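Local coordinates for VompD (PDB 4LGO), which is a trimeric autotransporter adhesin of the Bartonella quintana outer membrane, represented here by its N-terminal domain 1, and probably mediates attachment to host surfaces, at the interface of chains A and B. Coordinates in Å, arbitrary orientation; residue numbers count along the deposited sequence, not the author numbering. Chains: chain A/B, VompD.

The interface of chains A and B. Residues chain A 20-23; chain B 20, 32-33, 36-38, 40.
A:Trp20 and B:Trp20, the same residue in two subunits of the trimeric adhesin, meet edge to face: the NE1-CE2-CZ2 edge of B:Trp20 points at one face of A:Trp20, planes 61° apart. The side chain of A:Trp20 can be followed outward from CB; A:Trp20 CB lies 3.8 Å from B:Val32 CG1 and borders the carbonyl oxygen of B:Ser36. A chi1 of 58° sets CG between the backbone N and the carbonyl carbon. CG and CD1 face B:Trp20 NE1, and A:Trp20 NE1 touches B:Trp20 NE1 at 3.4 Å. B:Trp20 CZ2 stands over CE2, CZ2 and CH2, 3.4 Å above the A:Trp20 plane and offset toward the rim. Farther along the same face, A:Trp20 CE3 meets B:Val38 CG2 at 3.9 Å. A broad, flat indole suits this place, its face taking the partner's edge and methyls of two branched valines.

Strand 20-24 of chain A pairs in parallel with strand 37-42 of chain B. A:Lys21 N donates to B:Ser36 O, and B:Val38 N to A:Lys21 O. A:Val23 N donates to B:Val38 O, and its O accepts from B:Phe40 N. On the strand's other side, A:Lys21 CE runs 3.4 Å from B:Thr37 OG1, a place suiting a long, polar-tipped chain. A:Leu22 points to the tryptophan's side, CG anti to the backbone N (chi1 178°); B:Phe40 offers a flat apolar face, and A:Leu22 CD1 makes a CH-pi contact 3.7 Å above its ring centre.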
ATOM      1  N   TRP A  20      -5.373 -35.308 -14.923  1.00 39.00           N
ATOM      2  CA  TRP A  20      -6.070 -34.064 -15.155  1.00 35.07           C
ATOM      3  C   TRP A  20      -5.040 -33.044 -15.622  1.00 31.93           C
ATOM      4  O   TRP A  20      -3.850 -33.364 -15.667  1.00 31.56           O
ATOM      5  CB  TRP A  20      -6.833 -33.632 -13.886  1.00 34.18           C
ATOM      6  CG  TRP A  20      -5.975 -33.460 -12.669  1.00 33.19           C
ATOM      7  CD1 TRP A  20      -5.471 -34.439 -11.860  1.00 33.73           C
ATOM      8  CD2 TRP A  20      -5.525 -32.222 -12.126  1.00 31.41           C
ATOM      9  NE1 TRP A  20      -4.731 -33.888 -10.844  1.00 33.07           N
ATOM     10  CE2 TRP A  20      -4.740 -32.524 -10.989  1.00 31.62           C
ATOM     11  CE3 TRP A  20      -5.710 -30.883 -12.489  1.00 30.43           C
ATOM     12  CZ2 TRP A  20      -4.145 -31.525 -10.206  1.00 30.68           C
ATOM     13  CZ3 TRP A  20      -5.112 -29.909 -11.727  1.00 28.87           C
ATOM     14  CH2 TRP A  20      -4.339 -30.233 -10.595  1.00 29.26           C
ATOM     15  N   LYS A  21      -5.498 -31.857 -16.013  1.00 29.81           N
ATOM     16  CA  LYS A  21      -4.594 -30.807 -16.515  1.00 28.60           C
ATOM     17  C   LYS A  21      -4.806 -29.493 -15.775  1.00 26.00           C
ATOM     18  O   LYS A  21      -5.932 -29.123 -15.429  1.00 25.79           O
ATOM     19  CB  LYS A  21      -4.842 -30.547 -17.999  1.00 30.23           C
ATOM     20  CG  LYS A  21      -4.532 -31.718 -18.896  1.00 34.25           C
ATOM     21  CD  LYS A  21      -5.428 -31.714 -20.126  1.00 37.66           C
ATOM     22  CE  LYS A  21      -6.818 -32.200 -19.780  1.00 39.86           C
ATOM     23  NZ  LYS A  21      -7.552 -32.623 -21.004  1.00 43.07           N
ATOM     24  N   LEU A  22      -3.711 -28.777 -15.578  1.00 24.23           N
ATOM     25  CA  LEU A  22      -3.734 -27.476 -14.915  1.00 23.08           C
ATOM     26  C   LEU A  22      -3.261 -26.390 -15.882  1.00 22.03           C
ATOM     27  O   LEU A  22      -2.129 -26.433 -16.390  1.00 21.68           O
ATOM     28  CB  LEU A  22      -2.886 -27.515 -13.654  1.00 22.79           C
ATOM     29  CG  LEU A  22      -2.766 -26.213 -12.849  1.00 22.73           C
ATOM     30  CD1 LEU A  22      -4.117 -25.748 -12.314  1.00 23.70           C
ATOM     31  CD2 LEU A  22      -1.811 -26.484 -11.690  1.00 23.79           C
ATOM     32  N   VAL A  23      -4.124 -25.421 -16.137  1.00 21.58           N
ATOM     33  CA  VAL A  23      -3.818 -24.338 -17.088  1.00 21.53           C
ATOM     34  C   VAL A  23      -3.746 -23.038 -16.314  1.00 20.42           C
ATOM     35  O   VAL A  23      -4.717 -22.650 -15.690  1.00 21.53           O
ATOM     36  CB  VAL A  23      -4.881 -24.270 -18.179  1.00 21.91           C
ATOM     37  CG1 VAL A  23      -4.791 -22.982 -18.996  1.00 21.53           C
ATOM     38  CG2 VAL A  23      -4.766 -25.496 -19.069  1.00 23.34           C
TER
ATOM     39  N   TRP B  20     -11.272 -36.188  -7.991  1.00 40.25           N
ATOM     40  CA  TRP B  20     -11.068 -35.471  -6.734  1.00 39.36           C
ATOM     41  C   TRP B  20     -11.887 -34.198  -6.813  1.00 37.57           C
ATOM     42  O   TRP B  20     -12.426 -33.888  -7.871  1.00 36.31           O
ATOM     43  CB  TRP B  20      -9.584 -35.202  -6.474  1.00 38.55           C
ATOM     44  CG  TRP B  20      -8.873 -34.401  -7.539  1.00 35.63           C
ATOM     45  CD1 TRP B  20      -8.401 -34.852  -8.744  1.00 36.10           C
ATOM     46  CD2 TRP B  20      -8.525 -33.029  -7.460  1.00 33.63           C
ATOM     47  NE1 TRP B  20      -7.784 -33.825  -9.424  1.00 34.58           N
ATOM     48  CE2 TRP B  20      -7.857 -32.691  -8.657  1.00 33.20           C
ATOM     49  CE3 TRP B  20      -8.709 -32.038  -6.488  1.00 32.73           C
ATOM     50  CZ2 TRP B  20      -7.383 -31.398  -8.900  1.00 32.27           C
ATOM     51  CZ3 TRP B  20      -8.261 -30.763  -6.737  1.00 31.43           C
ATOM     52  CH2 TRP B  20      -7.605 -30.446  -7.931  1.00 31.26           C
ATOM     53  N   VAL B  32     -13.187 -32.892 -10.356  1.00 36.54           N
ATOM     54  CA  VAL B  32     -12.060 -32.961 -11.282  1.00 35.61           C
ATOM     55  C   VAL B  32     -11.876 -34.418 -11.717  1.00 37.38           C
ATOM     56  O   VAL B  32     -11.239 -35.227 -11.035  1.00 37.80           O
ATOM     57  CB  VAL B  32     -10.773 -32.359 -10.668  1.00 33.70           C
ATOM     58  CG1 VAL B  32      -9.635 -32.390 -11.670  1.00 34.25           C
ATOM     59  CG2 VAL B  32     -11.034 -30.931 -10.221  1.00 31.98           C
ATOM     60  N   ASN B  33     -12.464 -34.733 -12.861  1.00 39.64           N
ATOM     61  CA  ASN B  33     -12.450 -36.088 -13.422  1.00 42.18           C
ATOM     62  C   ASN B  33     -11.199 -36.360 -14.266  1.00 41.94           C
ATOM     63  O   ASN B  33     -10.424 -35.458 -14.548  1.00 39.73           O
ATOM     64  CB  ASN B  33     -13.706 -36.286 -14.277  1.00 45.31           C
ATOM     65  CG  ASN B  33     -14.985 -36.176 -13.459  1.00 48.35           C
ATOM     66  OD1 ASN B  33     -15.154 -36.878 -12.469  1.00 50.71           O
ATOM     67  ND2 ASN B  33     -15.891 -35.289 -13.866  1.00 51.09           N
ATOM     68  N   SER B  36     -10.165 -33.852 -17.124  1.00 34.36           N
ATOM     69  CA  SER B  36     -10.639 -32.505 -16.818  1.00 33.83           C
ATOM     70  C   SER B  36      -9.482 -31.516 -16.812  1.00 32.17           C
ATOM     71  O   SER B  36      -8.349 -31.890 -16.492  1.00 31.04           O
ATOM     72  CB  SER B  36     -11.317 -32.432 -15.440  1.00 34.68           C
ATOM     73  OG  SER B  36     -12.499 -33.191 -15.414  1.00 36.83           O
ATOM     74  N   THR B  37      -9.819 -30.259 -17.110  1.00 31.46           N
ATOM     75  CA  THR B  37      -8.912 -29.132 -17.025  1.00 29.88           C
ATOM     76  C   THR B  37      -9.348 -28.191 -15.910  1.00 29.85           C
ATOM     77  O   THR B  37     -10.524 -27.781 -15.834  1.00 30.93           O
ATOM     78  CB  THR B  37      -8.876 -28.357 -18.347  1.00 29.85           C
ATOM     79  OG1 THR B  37      -8.377 -29.219 -19.386  1.00 29.31           O
ATOM     80  CG2 THR B  37      -7.996 -27.113 -18.237  1.00 28.83           C
ATOM     81  N   VAL B  38      -8.406 -27.889 -15.025  1.00 28.42           N
ATOM     82  CA  VAL B  38      -8.572 -26.843 -14.022  1.00 28.03           C
ATOM     83  C   VAL B  38      -7.788 -25.617 -14.504  1.00 26.47           C
ATOM     84  O   VAL B  38      -6.609 -25.743 -14.885  1.00 24.77           O
ATOM     85  CB  VAL B  38      -8.032 -27.324 -12.658  1.00 28.63           C
ATOM     86  CG1 VAL B  38      -8.040 -26.194 -11.644  1.00 28.60           C
ATOM     87  CG2 VAL B  38      -8.847 -28.508 -12.158  1.00 30.24           C
ATOM     88  N   PHE B  40      -6.427 -21.728 -13.548  1.00 22.34           N
ATOM     89  CA  PHE B  40      -6.189 -20.621 -12.624  1.00 21.65           C
ATOM     90  C   PHE B  40      -6.065 -19.343 -13.446  1.00 21.06           C
ATOM     91  O   PHE B  40      -5.334 -19.300 -14.455  1.00 19.99           O
ATOM     92  CB  PHE B  40      -4.880 -20.796 -11.853  1.00 21.12           C
ATOM     93  CG  PHE B  40      -4.846 -21.946 -10.880  1.00 21.56           C
ATOM     94  CD1 PHE B  40      -5.944 -22.744 -10.604  1.00 22.77           C
ATOM     95  CD2 PHE B  40      -3.659 -22.200 -10.189  1.00 22.06           C
ATOM     96  CE1 PHE B  40      -5.866 -23.754  -9.657  1.00 23.78           C
ATOM     97  CE2 PHE B  40      -3.571 -23.218  -9.244  1.00 22.76           C
ATOM     98  CZ  PHE B  40      -4.670 -23.988  -8.979  1.00 23.93           C
TER